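Local coordinates for putative glutathione-regulated potassium-efflux system protein KefB (Vibrio parahaemolyticus RIMD 2210633, PDB 3C85), which is probably the antiporter of a glutathione-regulated potassium-efflux system, represented here by its cytosolic nucleotide-binding TrkA-N (RCK) domain, at residues A[34-45]-A[99-110]; A[116-127]-A[144-153]. All coordinates share one frame; numbering follows the deposited sequence.

Contact 1: residues A[34-45]-A[99-110]; sequences LINPGHAQVLIL and RILDTGHVKLVL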
# COMPACT_ATOMS: atom_id res chain seq x y z
N LEU A 34 25.34 -11.74 20.40
CA LEU A 34 24.83 -12.55 19.32
C LEU A 34 23.32 -12.38 19.25
O LEU A 34 22.69 -12.08 20.26
CB LEU A 34 25.24 -14.02 19.50
CG LEU A 34 26.74 -14.26 19.31
CD1 LEU A 34 27.10 -15.72 19.55
CD2 LEU A 34 27.20 -13.79 17.91
N ILE A 35 22.77 -12.53 18.05
CA ILE A 35 21.33 -12.46 17.83
C ILE A 35 20.81 -13.82 17.44
O ILE A 35 21.14 -14.35 16.38
CB ILE A 35 20.95 -11.42 16.75
CG1 ILE A 35 21.35 -10.03 17.20
CG2 ILE A 35 19.42 -11.51 16.44
CD1 ILE A 35 21.42 -8.99 16.07
N ASN A 36 20.00 -14.37 18.34
CA ASN A 36 19.29 -15.59 18.12
C ASN A 36 17.83 -15.30 17.71
O ASN A 36 17.06 -14.81 18.53
CB ASN A 36 19.37 -16.42 19.41
CG ASN A 36 18.73 -17.79 19.28
OD1 ASN A 36 18.13 -18.13 18.27
ND2 ASN A 36 18.88 -18.59 20.31
N PRO A 37 17.46 -15.57 16.43
CA PRO A 37 16.13 -15.20 15.95
C PRO A 37 15.09 -16.20 16.43
O PRO A 37 13.92 -16.04 16.16
CB PRO A 37 16.27 -15.27 14.43
CG PRO A 37 17.37 -16.31 14.21
CD PRO A 37 18.27 -16.25 15.39
N GLY A 38 15.54 -17.24 17.12
CA GLY A 38 14.66 -18.12 17.84
C GLY A 38 13.77 -18.84 16.87
O GLY A 38 14.26 -19.39 15.89
N HIS A 39 12.45 -18.83 17.12
CA HIS A 39 11.49 -19.50 16.23
C HIS A 39 10.98 -18.68 15.03
O HIS A 39 10.13 -19.19 14.26
CB HIS A 39 10.27 -19.98 17.02
CG HIS A 39 10.59 -20.91 18.14
ND1 HIS A 39 10.84 -22.25 17.94
CD2 HIS A 39 10.67 -20.71 19.47
CE1 HIS A 39 11.07 -22.83 19.10
NE2 HIS A 39 10.99 -21.91 20.05
N ALA A 40 11.49 -17.47 14.85
CA ALA A 40 11.00 -16.56 13.78
C ALA A 40 11.15 -17.21 12.41
O ALA A 40 12.21 -17.76 12.09
CB ALA A 40 11.75 -15.21 13.82
N GLN A 41 10.08 -17.17 11.63
CA GLN A 41 10.07 -17.73 10.29
C GLN A 41 10.14 -16.62 9.24
O GLN A 41 10.44 -16.88 8.07
CB GLN A 41 8.80 -18.53 10.09
CG GLN A 41 8.74 -19.80 10.95
CD GLN A 41 7.48 -20.57 10.73
OE1 GLN A 41 6.52 -20.49 11.52
NE2 GLN A 41 7.46 -21.35 9.69
N VAL A 42 9.87 -15.37 9.67
CA VAL A 42 9.91 -14.19 8.77
C VAL A 42 10.85 -13.18 9.43
O VAL A 42 10.72 -12.93 10.61
CB VAL A 42 8.50 -13.54 8.57
CG1 VAL A 42 8.57 -12.36 7.59
CG2 VAL A 42 7.49 -14.57 8.04
N LEU A 43 11.81 -12.66 8.67
CA LEU A 43 12.62 -11.54 9.12
C LEU A 43 12.11 -10.32 8.37
O LEU A 43 12.02 -10.35 7.13
CB LEU A 43 14.06 -11.79 8.75
CG LEU A 43 15.23 -11.10 9.39
CD1 LEU A 43 15.19 -11.12 10.94
CD2 LEU A 43 16.45 -11.91 8.91
N ILE A 44 11.72 -9.26 9.09
CA ILE A 44 11.22 -8.04 8.40
C ILE A 44 12.26 -6.94 8.59
O ILE A 44 12.50 -6.48 9.67
CB ILE A 44 9.85 -7.59 8.92
CG1 ILE A 44 8.85 -8.77 8.76
CG2 ILE A 44 9.37 -6.31 8.17
CD1 ILE A 44 7.48 -8.45 9.31
N LEU A 45 12.94 -6.57 7.53
CA LEU A 45 14.01 -5.60 7.68
C LEU A 45 13.44 -4.20 7.45
O LEU A 45 13.16 -3.81 6.30
CB LEU A 45 15.10 -5.91 6.65
CG LEU A 45 15.74 -7.32 6.77
CD1 LEU A 45 16.79 -7.50 5.67
CD2 LEU A 45 16.38 -7.47 8.14
N ARG A 99 26.46 -11.01 13.71
CA ARG A 99 25.90 -11.31 15.01
C ARG A 99 24.83 -12.40 14.95
O ARG A 99 24.50 -12.98 15.96
CB ARG A 99 25.33 -10.05 15.66
CG ARG A 99 26.37 -8.97 16.02
CD ARG A 99 25.69 -7.65 16.31
NE ARG A 99 24.84 -7.71 17.51
CZ ARG A 99 23.89 -6.84 17.82
NH1 ARG A 99 23.65 -5.80 17.02
NH2 ARG A 99 23.17 -6.99 18.93
N ILE A 100 24.30 -12.67 13.76
CA ILE A 100 23.10 -13.51 13.63
C ILE A 100 23.40 -15.01 13.50
O ILE A 100 24.12 -15.44 12.60
CB ILE A 100 22.14 -13.01 12.50
CG1 ILE A 100 21.63 -11.61 12.84
CG2 ILE A 100 20.97 -13.97 12.32
CD1 ILE A 100 20.79 -10.96 11.76
N LEU A 101 22.80 -15.78 14.37
CA LEU A 101 22.96 -17.22 14.41
C LEU A 101 22.47 -17.92 13.16
O LEU A 101 21.34 -17.76 12.77
CB LEU A 101 22.23 -17.79 15.60
CG LEU A 101 22.70 -17.42 17.00
CD1 LEU A 101 22.98 -15.96 17.13
CD2 LEU A 101 21.85 -17.92 18.12
N ASP A 102 23.32 -18.74 12.58
CA ASP A 102 22.96 -19.52 11.41
C ASP A 102 21.87 -20.52 11.64
O ASP A 102 21.24 -20.96 10.72
CB ASP A 102 24.19 -20.18 10.77
CG ASP A 102 25.07 -19.19 10.06
OD1 ASP A 102 24.66 -18.04 9.85
OD2 ASP A 102 26.19 -19.59 9.71
N THR A 103 21.65 -20.87 12.89
CA THR A 103 20.55 -21.74 13.24
C THR A 103 19.31 -20.89 13.23
O THR A 103 19.32 -19.80 13.74
CB THR A 103 20.73 -22.39 14.64
OG1 THR A 103 20.80 -21.37 15.64
CG2 THR A 103 22.01 -23.18 14.70
N GLY A 104 18.25 -21.39 12.62
CA GLY A 104 17.08 -20.57 12.36
C GLY A 104 16.08 -21.17 11.36
O GLY A 104 16.38 -21.73 10.32
N HIS A 105 14.85 -20.97 11.70
CA HIS A 105 13.81 -21.35 10.84
C HIS A 105 13.40 -20.26 9.83
O HIS A 105 12.31 -20.33 9.36
CB HIS A 105 12.66 -21.68 11.74
CG HIS A 105 13.06 -22.41 12.96
ND1 HIS A 105 12.46 -23.58 13.35
CD2 HIS A 105 14.00 -22.15 13.89
CE1 HIS A 105 13.01 -24.01 14.46
NE2 HIS A 105 13.96 -23.17 14.81
N VAL A 106 14.26 -19.29 9.48
CA VAL A 106 13.76 -18.15 8.63
C VAL A 106 13.54 -18.59 7.20
O VAL A 106 14.50 -18.99 6.53
CB VAL A 106 14.74 -16.93 8.66
CG1 VAL A 106 14.31 -15.81 7.65
CG2 VAL A 106 14.80 -16.32 10.02
N LYS A 107 12.28 -18.52 6.73
CA LYS A 107 11.86 -19.01 5.39
C LYS A 107 11.54 -17.87 4.45
O LYS A 107 11.44 -18.07 3.23
CB LYS A 107 10.57 -19.86 5.48
CG LYS A 107 10.73 -21.15 6.20
CD LYS A 107 9.43 -21.91 6.23
CE LYS A 107 9.65 -23.22 6.99
NZ LYS A 107 8.38 -24.01 7.05
N LEU A 108 11.36 -16.69 5.04
CA LEU A 108 10.99 -15.50 4.30
C LEU A 108 11.62 -14.24 4.89
O LEU A 108 11.58 -14.01 6.11
CB LEU A 108 9.46 -15.37 4.23
CG LEU A 108 8.94 -14.11 3.53
CD1 LEU A 108 9.31 -14.09 2.00
CD2 LEU A 108 7.41 -13.94 3.78
N VAL A 109 12.25 -13.46 4.03
CA VAL A 109 12.75 -12.16 4.42
C VAL A 109 11.97 -11.09 3.63
O VAL A 109 11.84 -11.20 2.40
CB VAL A 109 14.27 -11.99 4.16
CG1 VAL A 109 14.69 -10.56 4.57
CG2 VAL A 109 15.09 -13.05 4.92
N LEU A 110 11.43 -10.08 4.34
CA LEU A 110 10.78 -8.92 3.70
C LEU A 110 11.71 -7.71 3.73
O LEU A 110 12.16 -7.30 4.78
CB LEU A 110 9.46 -8.55 4.38
CG LEU A 110 8.41 -9.69 4.38
CD1 LEU A 110 7.09 -9.15 4.97
CD2 LEU A 110 8.16 -10.23 2.98
O HOH W 1 14.51 -18.28 13.32
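Strands 42-45 and 108-110 are the adjacent central strands of the parallel sheet of a Rossmann-type domain. L43 bonds through both its backbone N and its O: N donates to L108 O at 2.9 Å, and O accepts from L110 N. L45 N then bonds to L110 O. Q41 O takes two donors, K107 N at 2.8 Å and L108 N at 3.2 Å.

Side chains alternate between the two faces. L43 and V109 share one face, where L43 CB meets V109 CG2 and V106 CG1. L45 CD1 reaches V109 CG1 at 3.9 Å, and W97 packs on L43 and L45. V42, I44 and L110 lie on the other face, under helix 49-62. I44 and L110 run side by side there, and V42 CG1 meets L110 CG.

Before the strands, the segments meet again at I35. Its N donates to R99 O at 2.8 Å, nearly straight at the hydrogen (176°). I35 CD1 sits over the centre of the R99 guanidinium, 3.7 Å from CZ. The bend of R99 at chi3 (65°) brings the group back over this methyl, while R99 NE bonds to Q33 O. Between the two paired regions, P37 to A40 form a type II' turn. A water donates to G38 O inside the turn and to A40 O at its end. The Q41 and K107 side chains run side by side, and K107 NZ bonds to Q178 O of the second subunit. Such pairing of the first and fourth strands marks a Rossmann fold, and L45 borders A91 of the AMP site.

Contact 2: residues A[116-127]-A[144-153]; sequences HQGNQTALEQLQ and QLEGLLESGV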
# COMPACT_ATOMS: atom_id res chain seq x y z
N HIS A 116 15.82 2.95 -0.70
CA HIS A 116 15.86 1.84 -1.67
C HIS A 116 17.20 1.11 -1.70
O HIS A 116 17.23 -0.12 -1.77
CB HIS A 116 15.51 2.30 -3.08
CG HIS A 116 15.81 1.27 -4.12
ND1 HIS A 116 15.16 0.04 -4.15
CD2 HIS A 116 16.72 1.24 -5.12
CE1 HIS A 116 15.65 -0.67 -5.15
NE2 HIS A 116 16.59 0.03 -5.75
N GLN A 117 18.30 1.87 -1.71
CA GLN A 117 19.64 1.25 -1.74
C GLN A 117 19.89 0.40 -0.49
O GLN A 117 20.67 -0.59 -0.53
CB GLN A 117 20.75 2.29 -1.85
CG GLN A 117 22.19 1.69 -1.79
CD GLN A 117 22.46 0.63 -2.88
OE1 GLN A 117 22.91 -0.50 -2.59
NE2 GLN A 117 22.18 0.99 -4.13
N GLY A 118 19.24 0.76 0.60
CA GLY A 118 19.29 -0.07 1.82
C GLY A 118 18.77 -1.48 1.61
O GLY A 118 19.33 -2.46 2.12
N ASN A 119 17.64 -1.60 0.89
CA ASN A 119 17.09 -2.91 0.55
C ASN A 119 18.06 -3.71 -0.31
O ASN A 119 18.22 -4.91 -0.12
CB ASN A 119 15.73 -2.74 -0.15
CG ASN A 119 14.66 -2.27 0.81
OD1 ASN A 119 14.46 -2.87 1.83
ND2 ASN A 119 13.98 -1.17 0.47
N GLN A 120 18.71 -3.01 -1.25
CA GLN A 120 19.70 -3.63 -2.14
C GLN A 120 20.91 -4.13 -1.35
O GLN A 120 21.35 -5.27 -1.53
CB GLN A 120 20.11 -2.67 -3.28
CG GLN A 120 19.17 -2.66 -4.55
CD GLN A 120 19.34 -3.90 -5.49
OE1 GLN A 120 20.05 -4.85 -5.14
NE2 GLN A 120 18.66 -3.88 -6.67
N THR A 121 21.41 -3.30 -0.43
CA THR A 121 22.56 -3.69 0.43
C THR A 121 22.20 -4.83 1.40
O THR A 121 22.97 -5.77 1.56
CB THR A 121 23.13 -2.45 1.15
OG1 THR A 121 23.47 -1.48 0.15
CG2 THR A 121 24.39 -2.77 1.99
N ALA A 122 21.00 -4.78 1.98
CA ALA A 122 20.51 -5.87 2.82
C ALA A 122 20.46 -7.17 2.07
O ALA A 122 20.85 -8.18 2.61
CB ALA A 122 19.16 -5.55 3.40
N LEU A 123 19.94 -7.15 0.84
CA LEU A 123 19.90 -8.34 -0.01
C LEU A 123 21.29 -8.94 -0.24
O LEU A 123 21.47 -10.16 -0.14
CB LEU A 123 19.21 -8.01 -1.33
CG LEU A 123 19.24 -9.02 -2.49
CD1 LEU A 123 18.40 -10.25 -2.18
CD2 LEU A 123 18.75 -8.34 -3.75
N GLU A 124 22.27 -8.09 -0.54
CA GLU A 124 23.67 -8.53 -0.69
C GLU A 124 24.21 -9.21 0.58
O GLU A 124 24.94 -10.21 0.51
CB GLU A 124 24.57 -7.33 -1.04
CG GLU A 124 24.30 -6.77 -2.44
CD GLU A 124 25.15 -5.53 -2.79
OE1 GLU A 124 25.94 -5.09 -1.91
OE2 GLU A 124 25.05 -5.01 -3.94
N GLN A 125 23.85 -8.68 1.75
CA GLN A 125 24.36 -9.24 3.00
C GLN A 125 23.78 -10.64 3.19
O GLN A 125 24.50 -11.56 3.58
CB GLN A 125 24.03 -8.33 4.19
CG GLN A 125 24.82 -7.05 4.24
CD GLN A 125 26.32 -7.30 4.17
OE1 GLN A 125 26.86 -8.13 4.90
NE2 GLN A 125 27.00 -6.56 3.30
N LEU A 126 22.50 -10.78 2.88
CA LEU A 126 21.79 -12.05 3.01
C LEU A 126 22.34 -13.09 2.04
O LEU A 126 22.39 -14.28 2.36
CB LEU A 126 20.32 -11.79 2.73
CG LEU A 126 19.20 -12.77 3.05
CD1 LEU A 126 19.21 -13.20 4.51
CD2 LEU A 126 17.89 -12.07 2.71
N GLN A 127 22.73 -12.63 0.85
CA GLN A 127 23.31 -13.50 -0.17
C GLN A 127 24.71 -13.98 0.17
O GLN A 127 25.10 -15.13 -0.12
CB GLN A 127 23.32 -12.80 -1.52
CG GLN A 127 21.95 -12.71 -2.08
CD GLN A 127 21.87 -11.79 -3.26
OE1 GLN A 127 20.95 -11.90 -4.05
NE2 GLN A 127 22.81 -10.85 -3.37
N GLN A 144 13.29 0.04 -10.03
CA GLN A 144 13.74 -0.47 -8.74
C GLN A 144 13.26 -1.91 -8.54
O GLN A 144 14.02 -2.76 -8.06
CB GLN A 144 13.21 0.43 -7.63
CG GLN A 144 13.84 1.86 -7.57
CD GLN A 144 13.15 2.73 -6.53
OE1 GLN A 144 12.00 2.50 -6.19
NE2 GLN A 144 13.86 3.72 -6.00
N LEU A 145 12.03 -2.20 -8.92
CA LEU A 145 11.46 -3.53 -8.69
C LEU A 145 12.14 -4.55 -9.59
O LEU A 145 12.52 -5.63 -9.13
CB LEU A 145 9.95 -3.53 -8.94
CG LEU A 145 9.05 -2.84 -7.87
CD1 LEU A 145 7.59 -3.21 -8.19
CD2 LEU A 145 9.39 -3.28 -6.48
N GLU A 146 12.28 -4.19 -10.87
CA GLU A 146 13.01 -5.02 -11.84
C GLU A 146 14.44 -5.27 -11.38
O GLU A 146 14.93 -6.38 -11.42
CB GLU A 146 12.99 -4.39 -13.23
CG GLU A 146 13.53 -5.32 -14.31
CD GLU A 146 13.37 -4.73 -15.66
OE1 GLU A 146 14.26 -3.93 -16.04
OE2 GLU A 146 12.37 -5.06 -16.34
N GLY A 147 15.10 -4.22 -10.90
CA GLY A 147 16.46 -4.38 -10.38
C GLY A 147 16.56 -5.32 -9.19
O GLY A 147 17.53 -6.08 -9.09
N LEU A 148 15.59 -5.27 -8.29
CA LEU A 148 15.55 -6.23 -7.18
C LEU A 148 15.36 -7.65 -7.65
O LEU A 148 16.02 -8.56 -7.13
CB LEU A 148 14.47 -5.85 -6.14
CG LEU A 148 14.83 -4.65 -5.25
CD1 LEU A 148 13.60 -3.90 -4.68
CD2 LEU A 148 15.81 -5.00 -4.15
N LEU A 149 14.44 -7.86 -8.60
CA LEU A 149 14.31 -9.19 -9.24
C LEU A 149 15.61 -9.65 -9.89
O LEU A 149 16.07 -10.82 -9.70
CB LEU A 149 13.14 -9.19 -10.23
CG LEU A 149 11.77 -9.01 -9.59
CD1 LEU A 149 10.74 -8.94 -10.65
CD2 LEU A 149 11.48 -10.17 -8.68
N GLU A 150 16.24 -8.75 -10.64
CA GLU A 150 17.50 -9.11 -11.27
C GLU A 150 18.55 -9.50 -10.20
O GLU A 150 19.39 -10.37 -10.44
CB GLU A 150 18.03 -7.93 -12.09
CG GLU A 150 17.35 -7.65 -13.39
CD GLU A 150 17.94 -6.39 -14.02
OE1 GLU A 150 18.41 -5.53 -13.25
OE2 GLU A 150 17.96 -6.26 -15.25
N SER A 151 18.51 -8.84 -9.03
CA SER A 151 19.53 -9.07 -8.00
C SER A 151 19.24 -10.32 -7.21
O SER A 151 20.08 -10.76 -6.45
CB SER A 151 19.65 -7.85 -7.06
OG SER A 151 20.16 -6.74 -7.77
N GLY A 152 18.07 -10.91 -7.39
CA GLY A 152 17.77 -12.17 -6.74
C GLY A 152 16.59 -12.27 -5.80
O GLY A 152 16.47 -13.28 -5.13
N VAL A 153 15.72 -11.25 -5.71
CA VAL A 153 14.54 -11.42 -4.83
C VAL A 153 13.52 -12.30 -5.57
O VAL A 153 13.54 -12.33 -6.81
CB VAL A 153 13.87 -10.08 -4.33
CG1 VAL A 153 14.91 -9.10 -3.69
CG2 VAL A 153 13.05 -9.43 -5.39
O HOH W 2 16.82 -2.12 -7.72
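The H116 ring and the Q144 side chain stack where two helices of the Rossmann-type domain, 116-127 and 144-151, run side by side. The helix axes are nearly parallel, at 7°, and 10.9 Å apart. Q144 CG stands over the centre of the imidazole, 3.8 Å from the ring centroid, in a CH-pi contact. The two side chains slide past each other in opposite directions. Their ring and amide planes are 25° apart, which lets the amide continue the stack toward H116 CB. The ring reaches across because H116 CG lies opposite the backbone N (chi1 168°). Q144 OE1 is held from outside the pair by E140 N. L148 CD1 comes to the edge of the same ring, 3.9 Å from CE1.

A water lies in the ring plane and links H116 NE2 to Q120 NE2 and Q144 O. It accepts from Q120 NE2 and donates to Q144 O. The Q120 chain folds back at chi2, and its amide carbon CD rests near L148 CD2. Q120 NE2 also makes a weak bond to G147 O.

Further along, L123 turns its CD2 between S151 and V153. It meets V153 CG1 at 3.9 Å, with the two side chains at about a right angle. L123 also packs on L111 and I135 of the sheet, so it joins both helices to the strands beneath. G152 has positive phi and ends helix 142-151 in a Schellman motif, with V153 N bonded to L148 O. Next to this turn, the S151 CB to L123 CD2 distance of 3.5 Å is tight for two carbons.

Overall arrangement
From the N terminus, the chain enters contact 1 through segment 34-45. It then passes through helix 49-62 and strands 66-70 and 86-88. Segment 99-110 closes this long loop by setting strand 108-111 beside strand 42-45. Helix 116-128 follows at once and opens contact 2. Strand 134-139 intervenes before segment 144-153 closes the second, shorter loop. The two loops are in series and neither nest nor cross. Contact 1 joins the two halves of the sheet at its middle. Contact 2 joins two helices of the second half. They touch directly: V109 packs on L126 and L45 on A122, so helix 116-128 lies against the central strands.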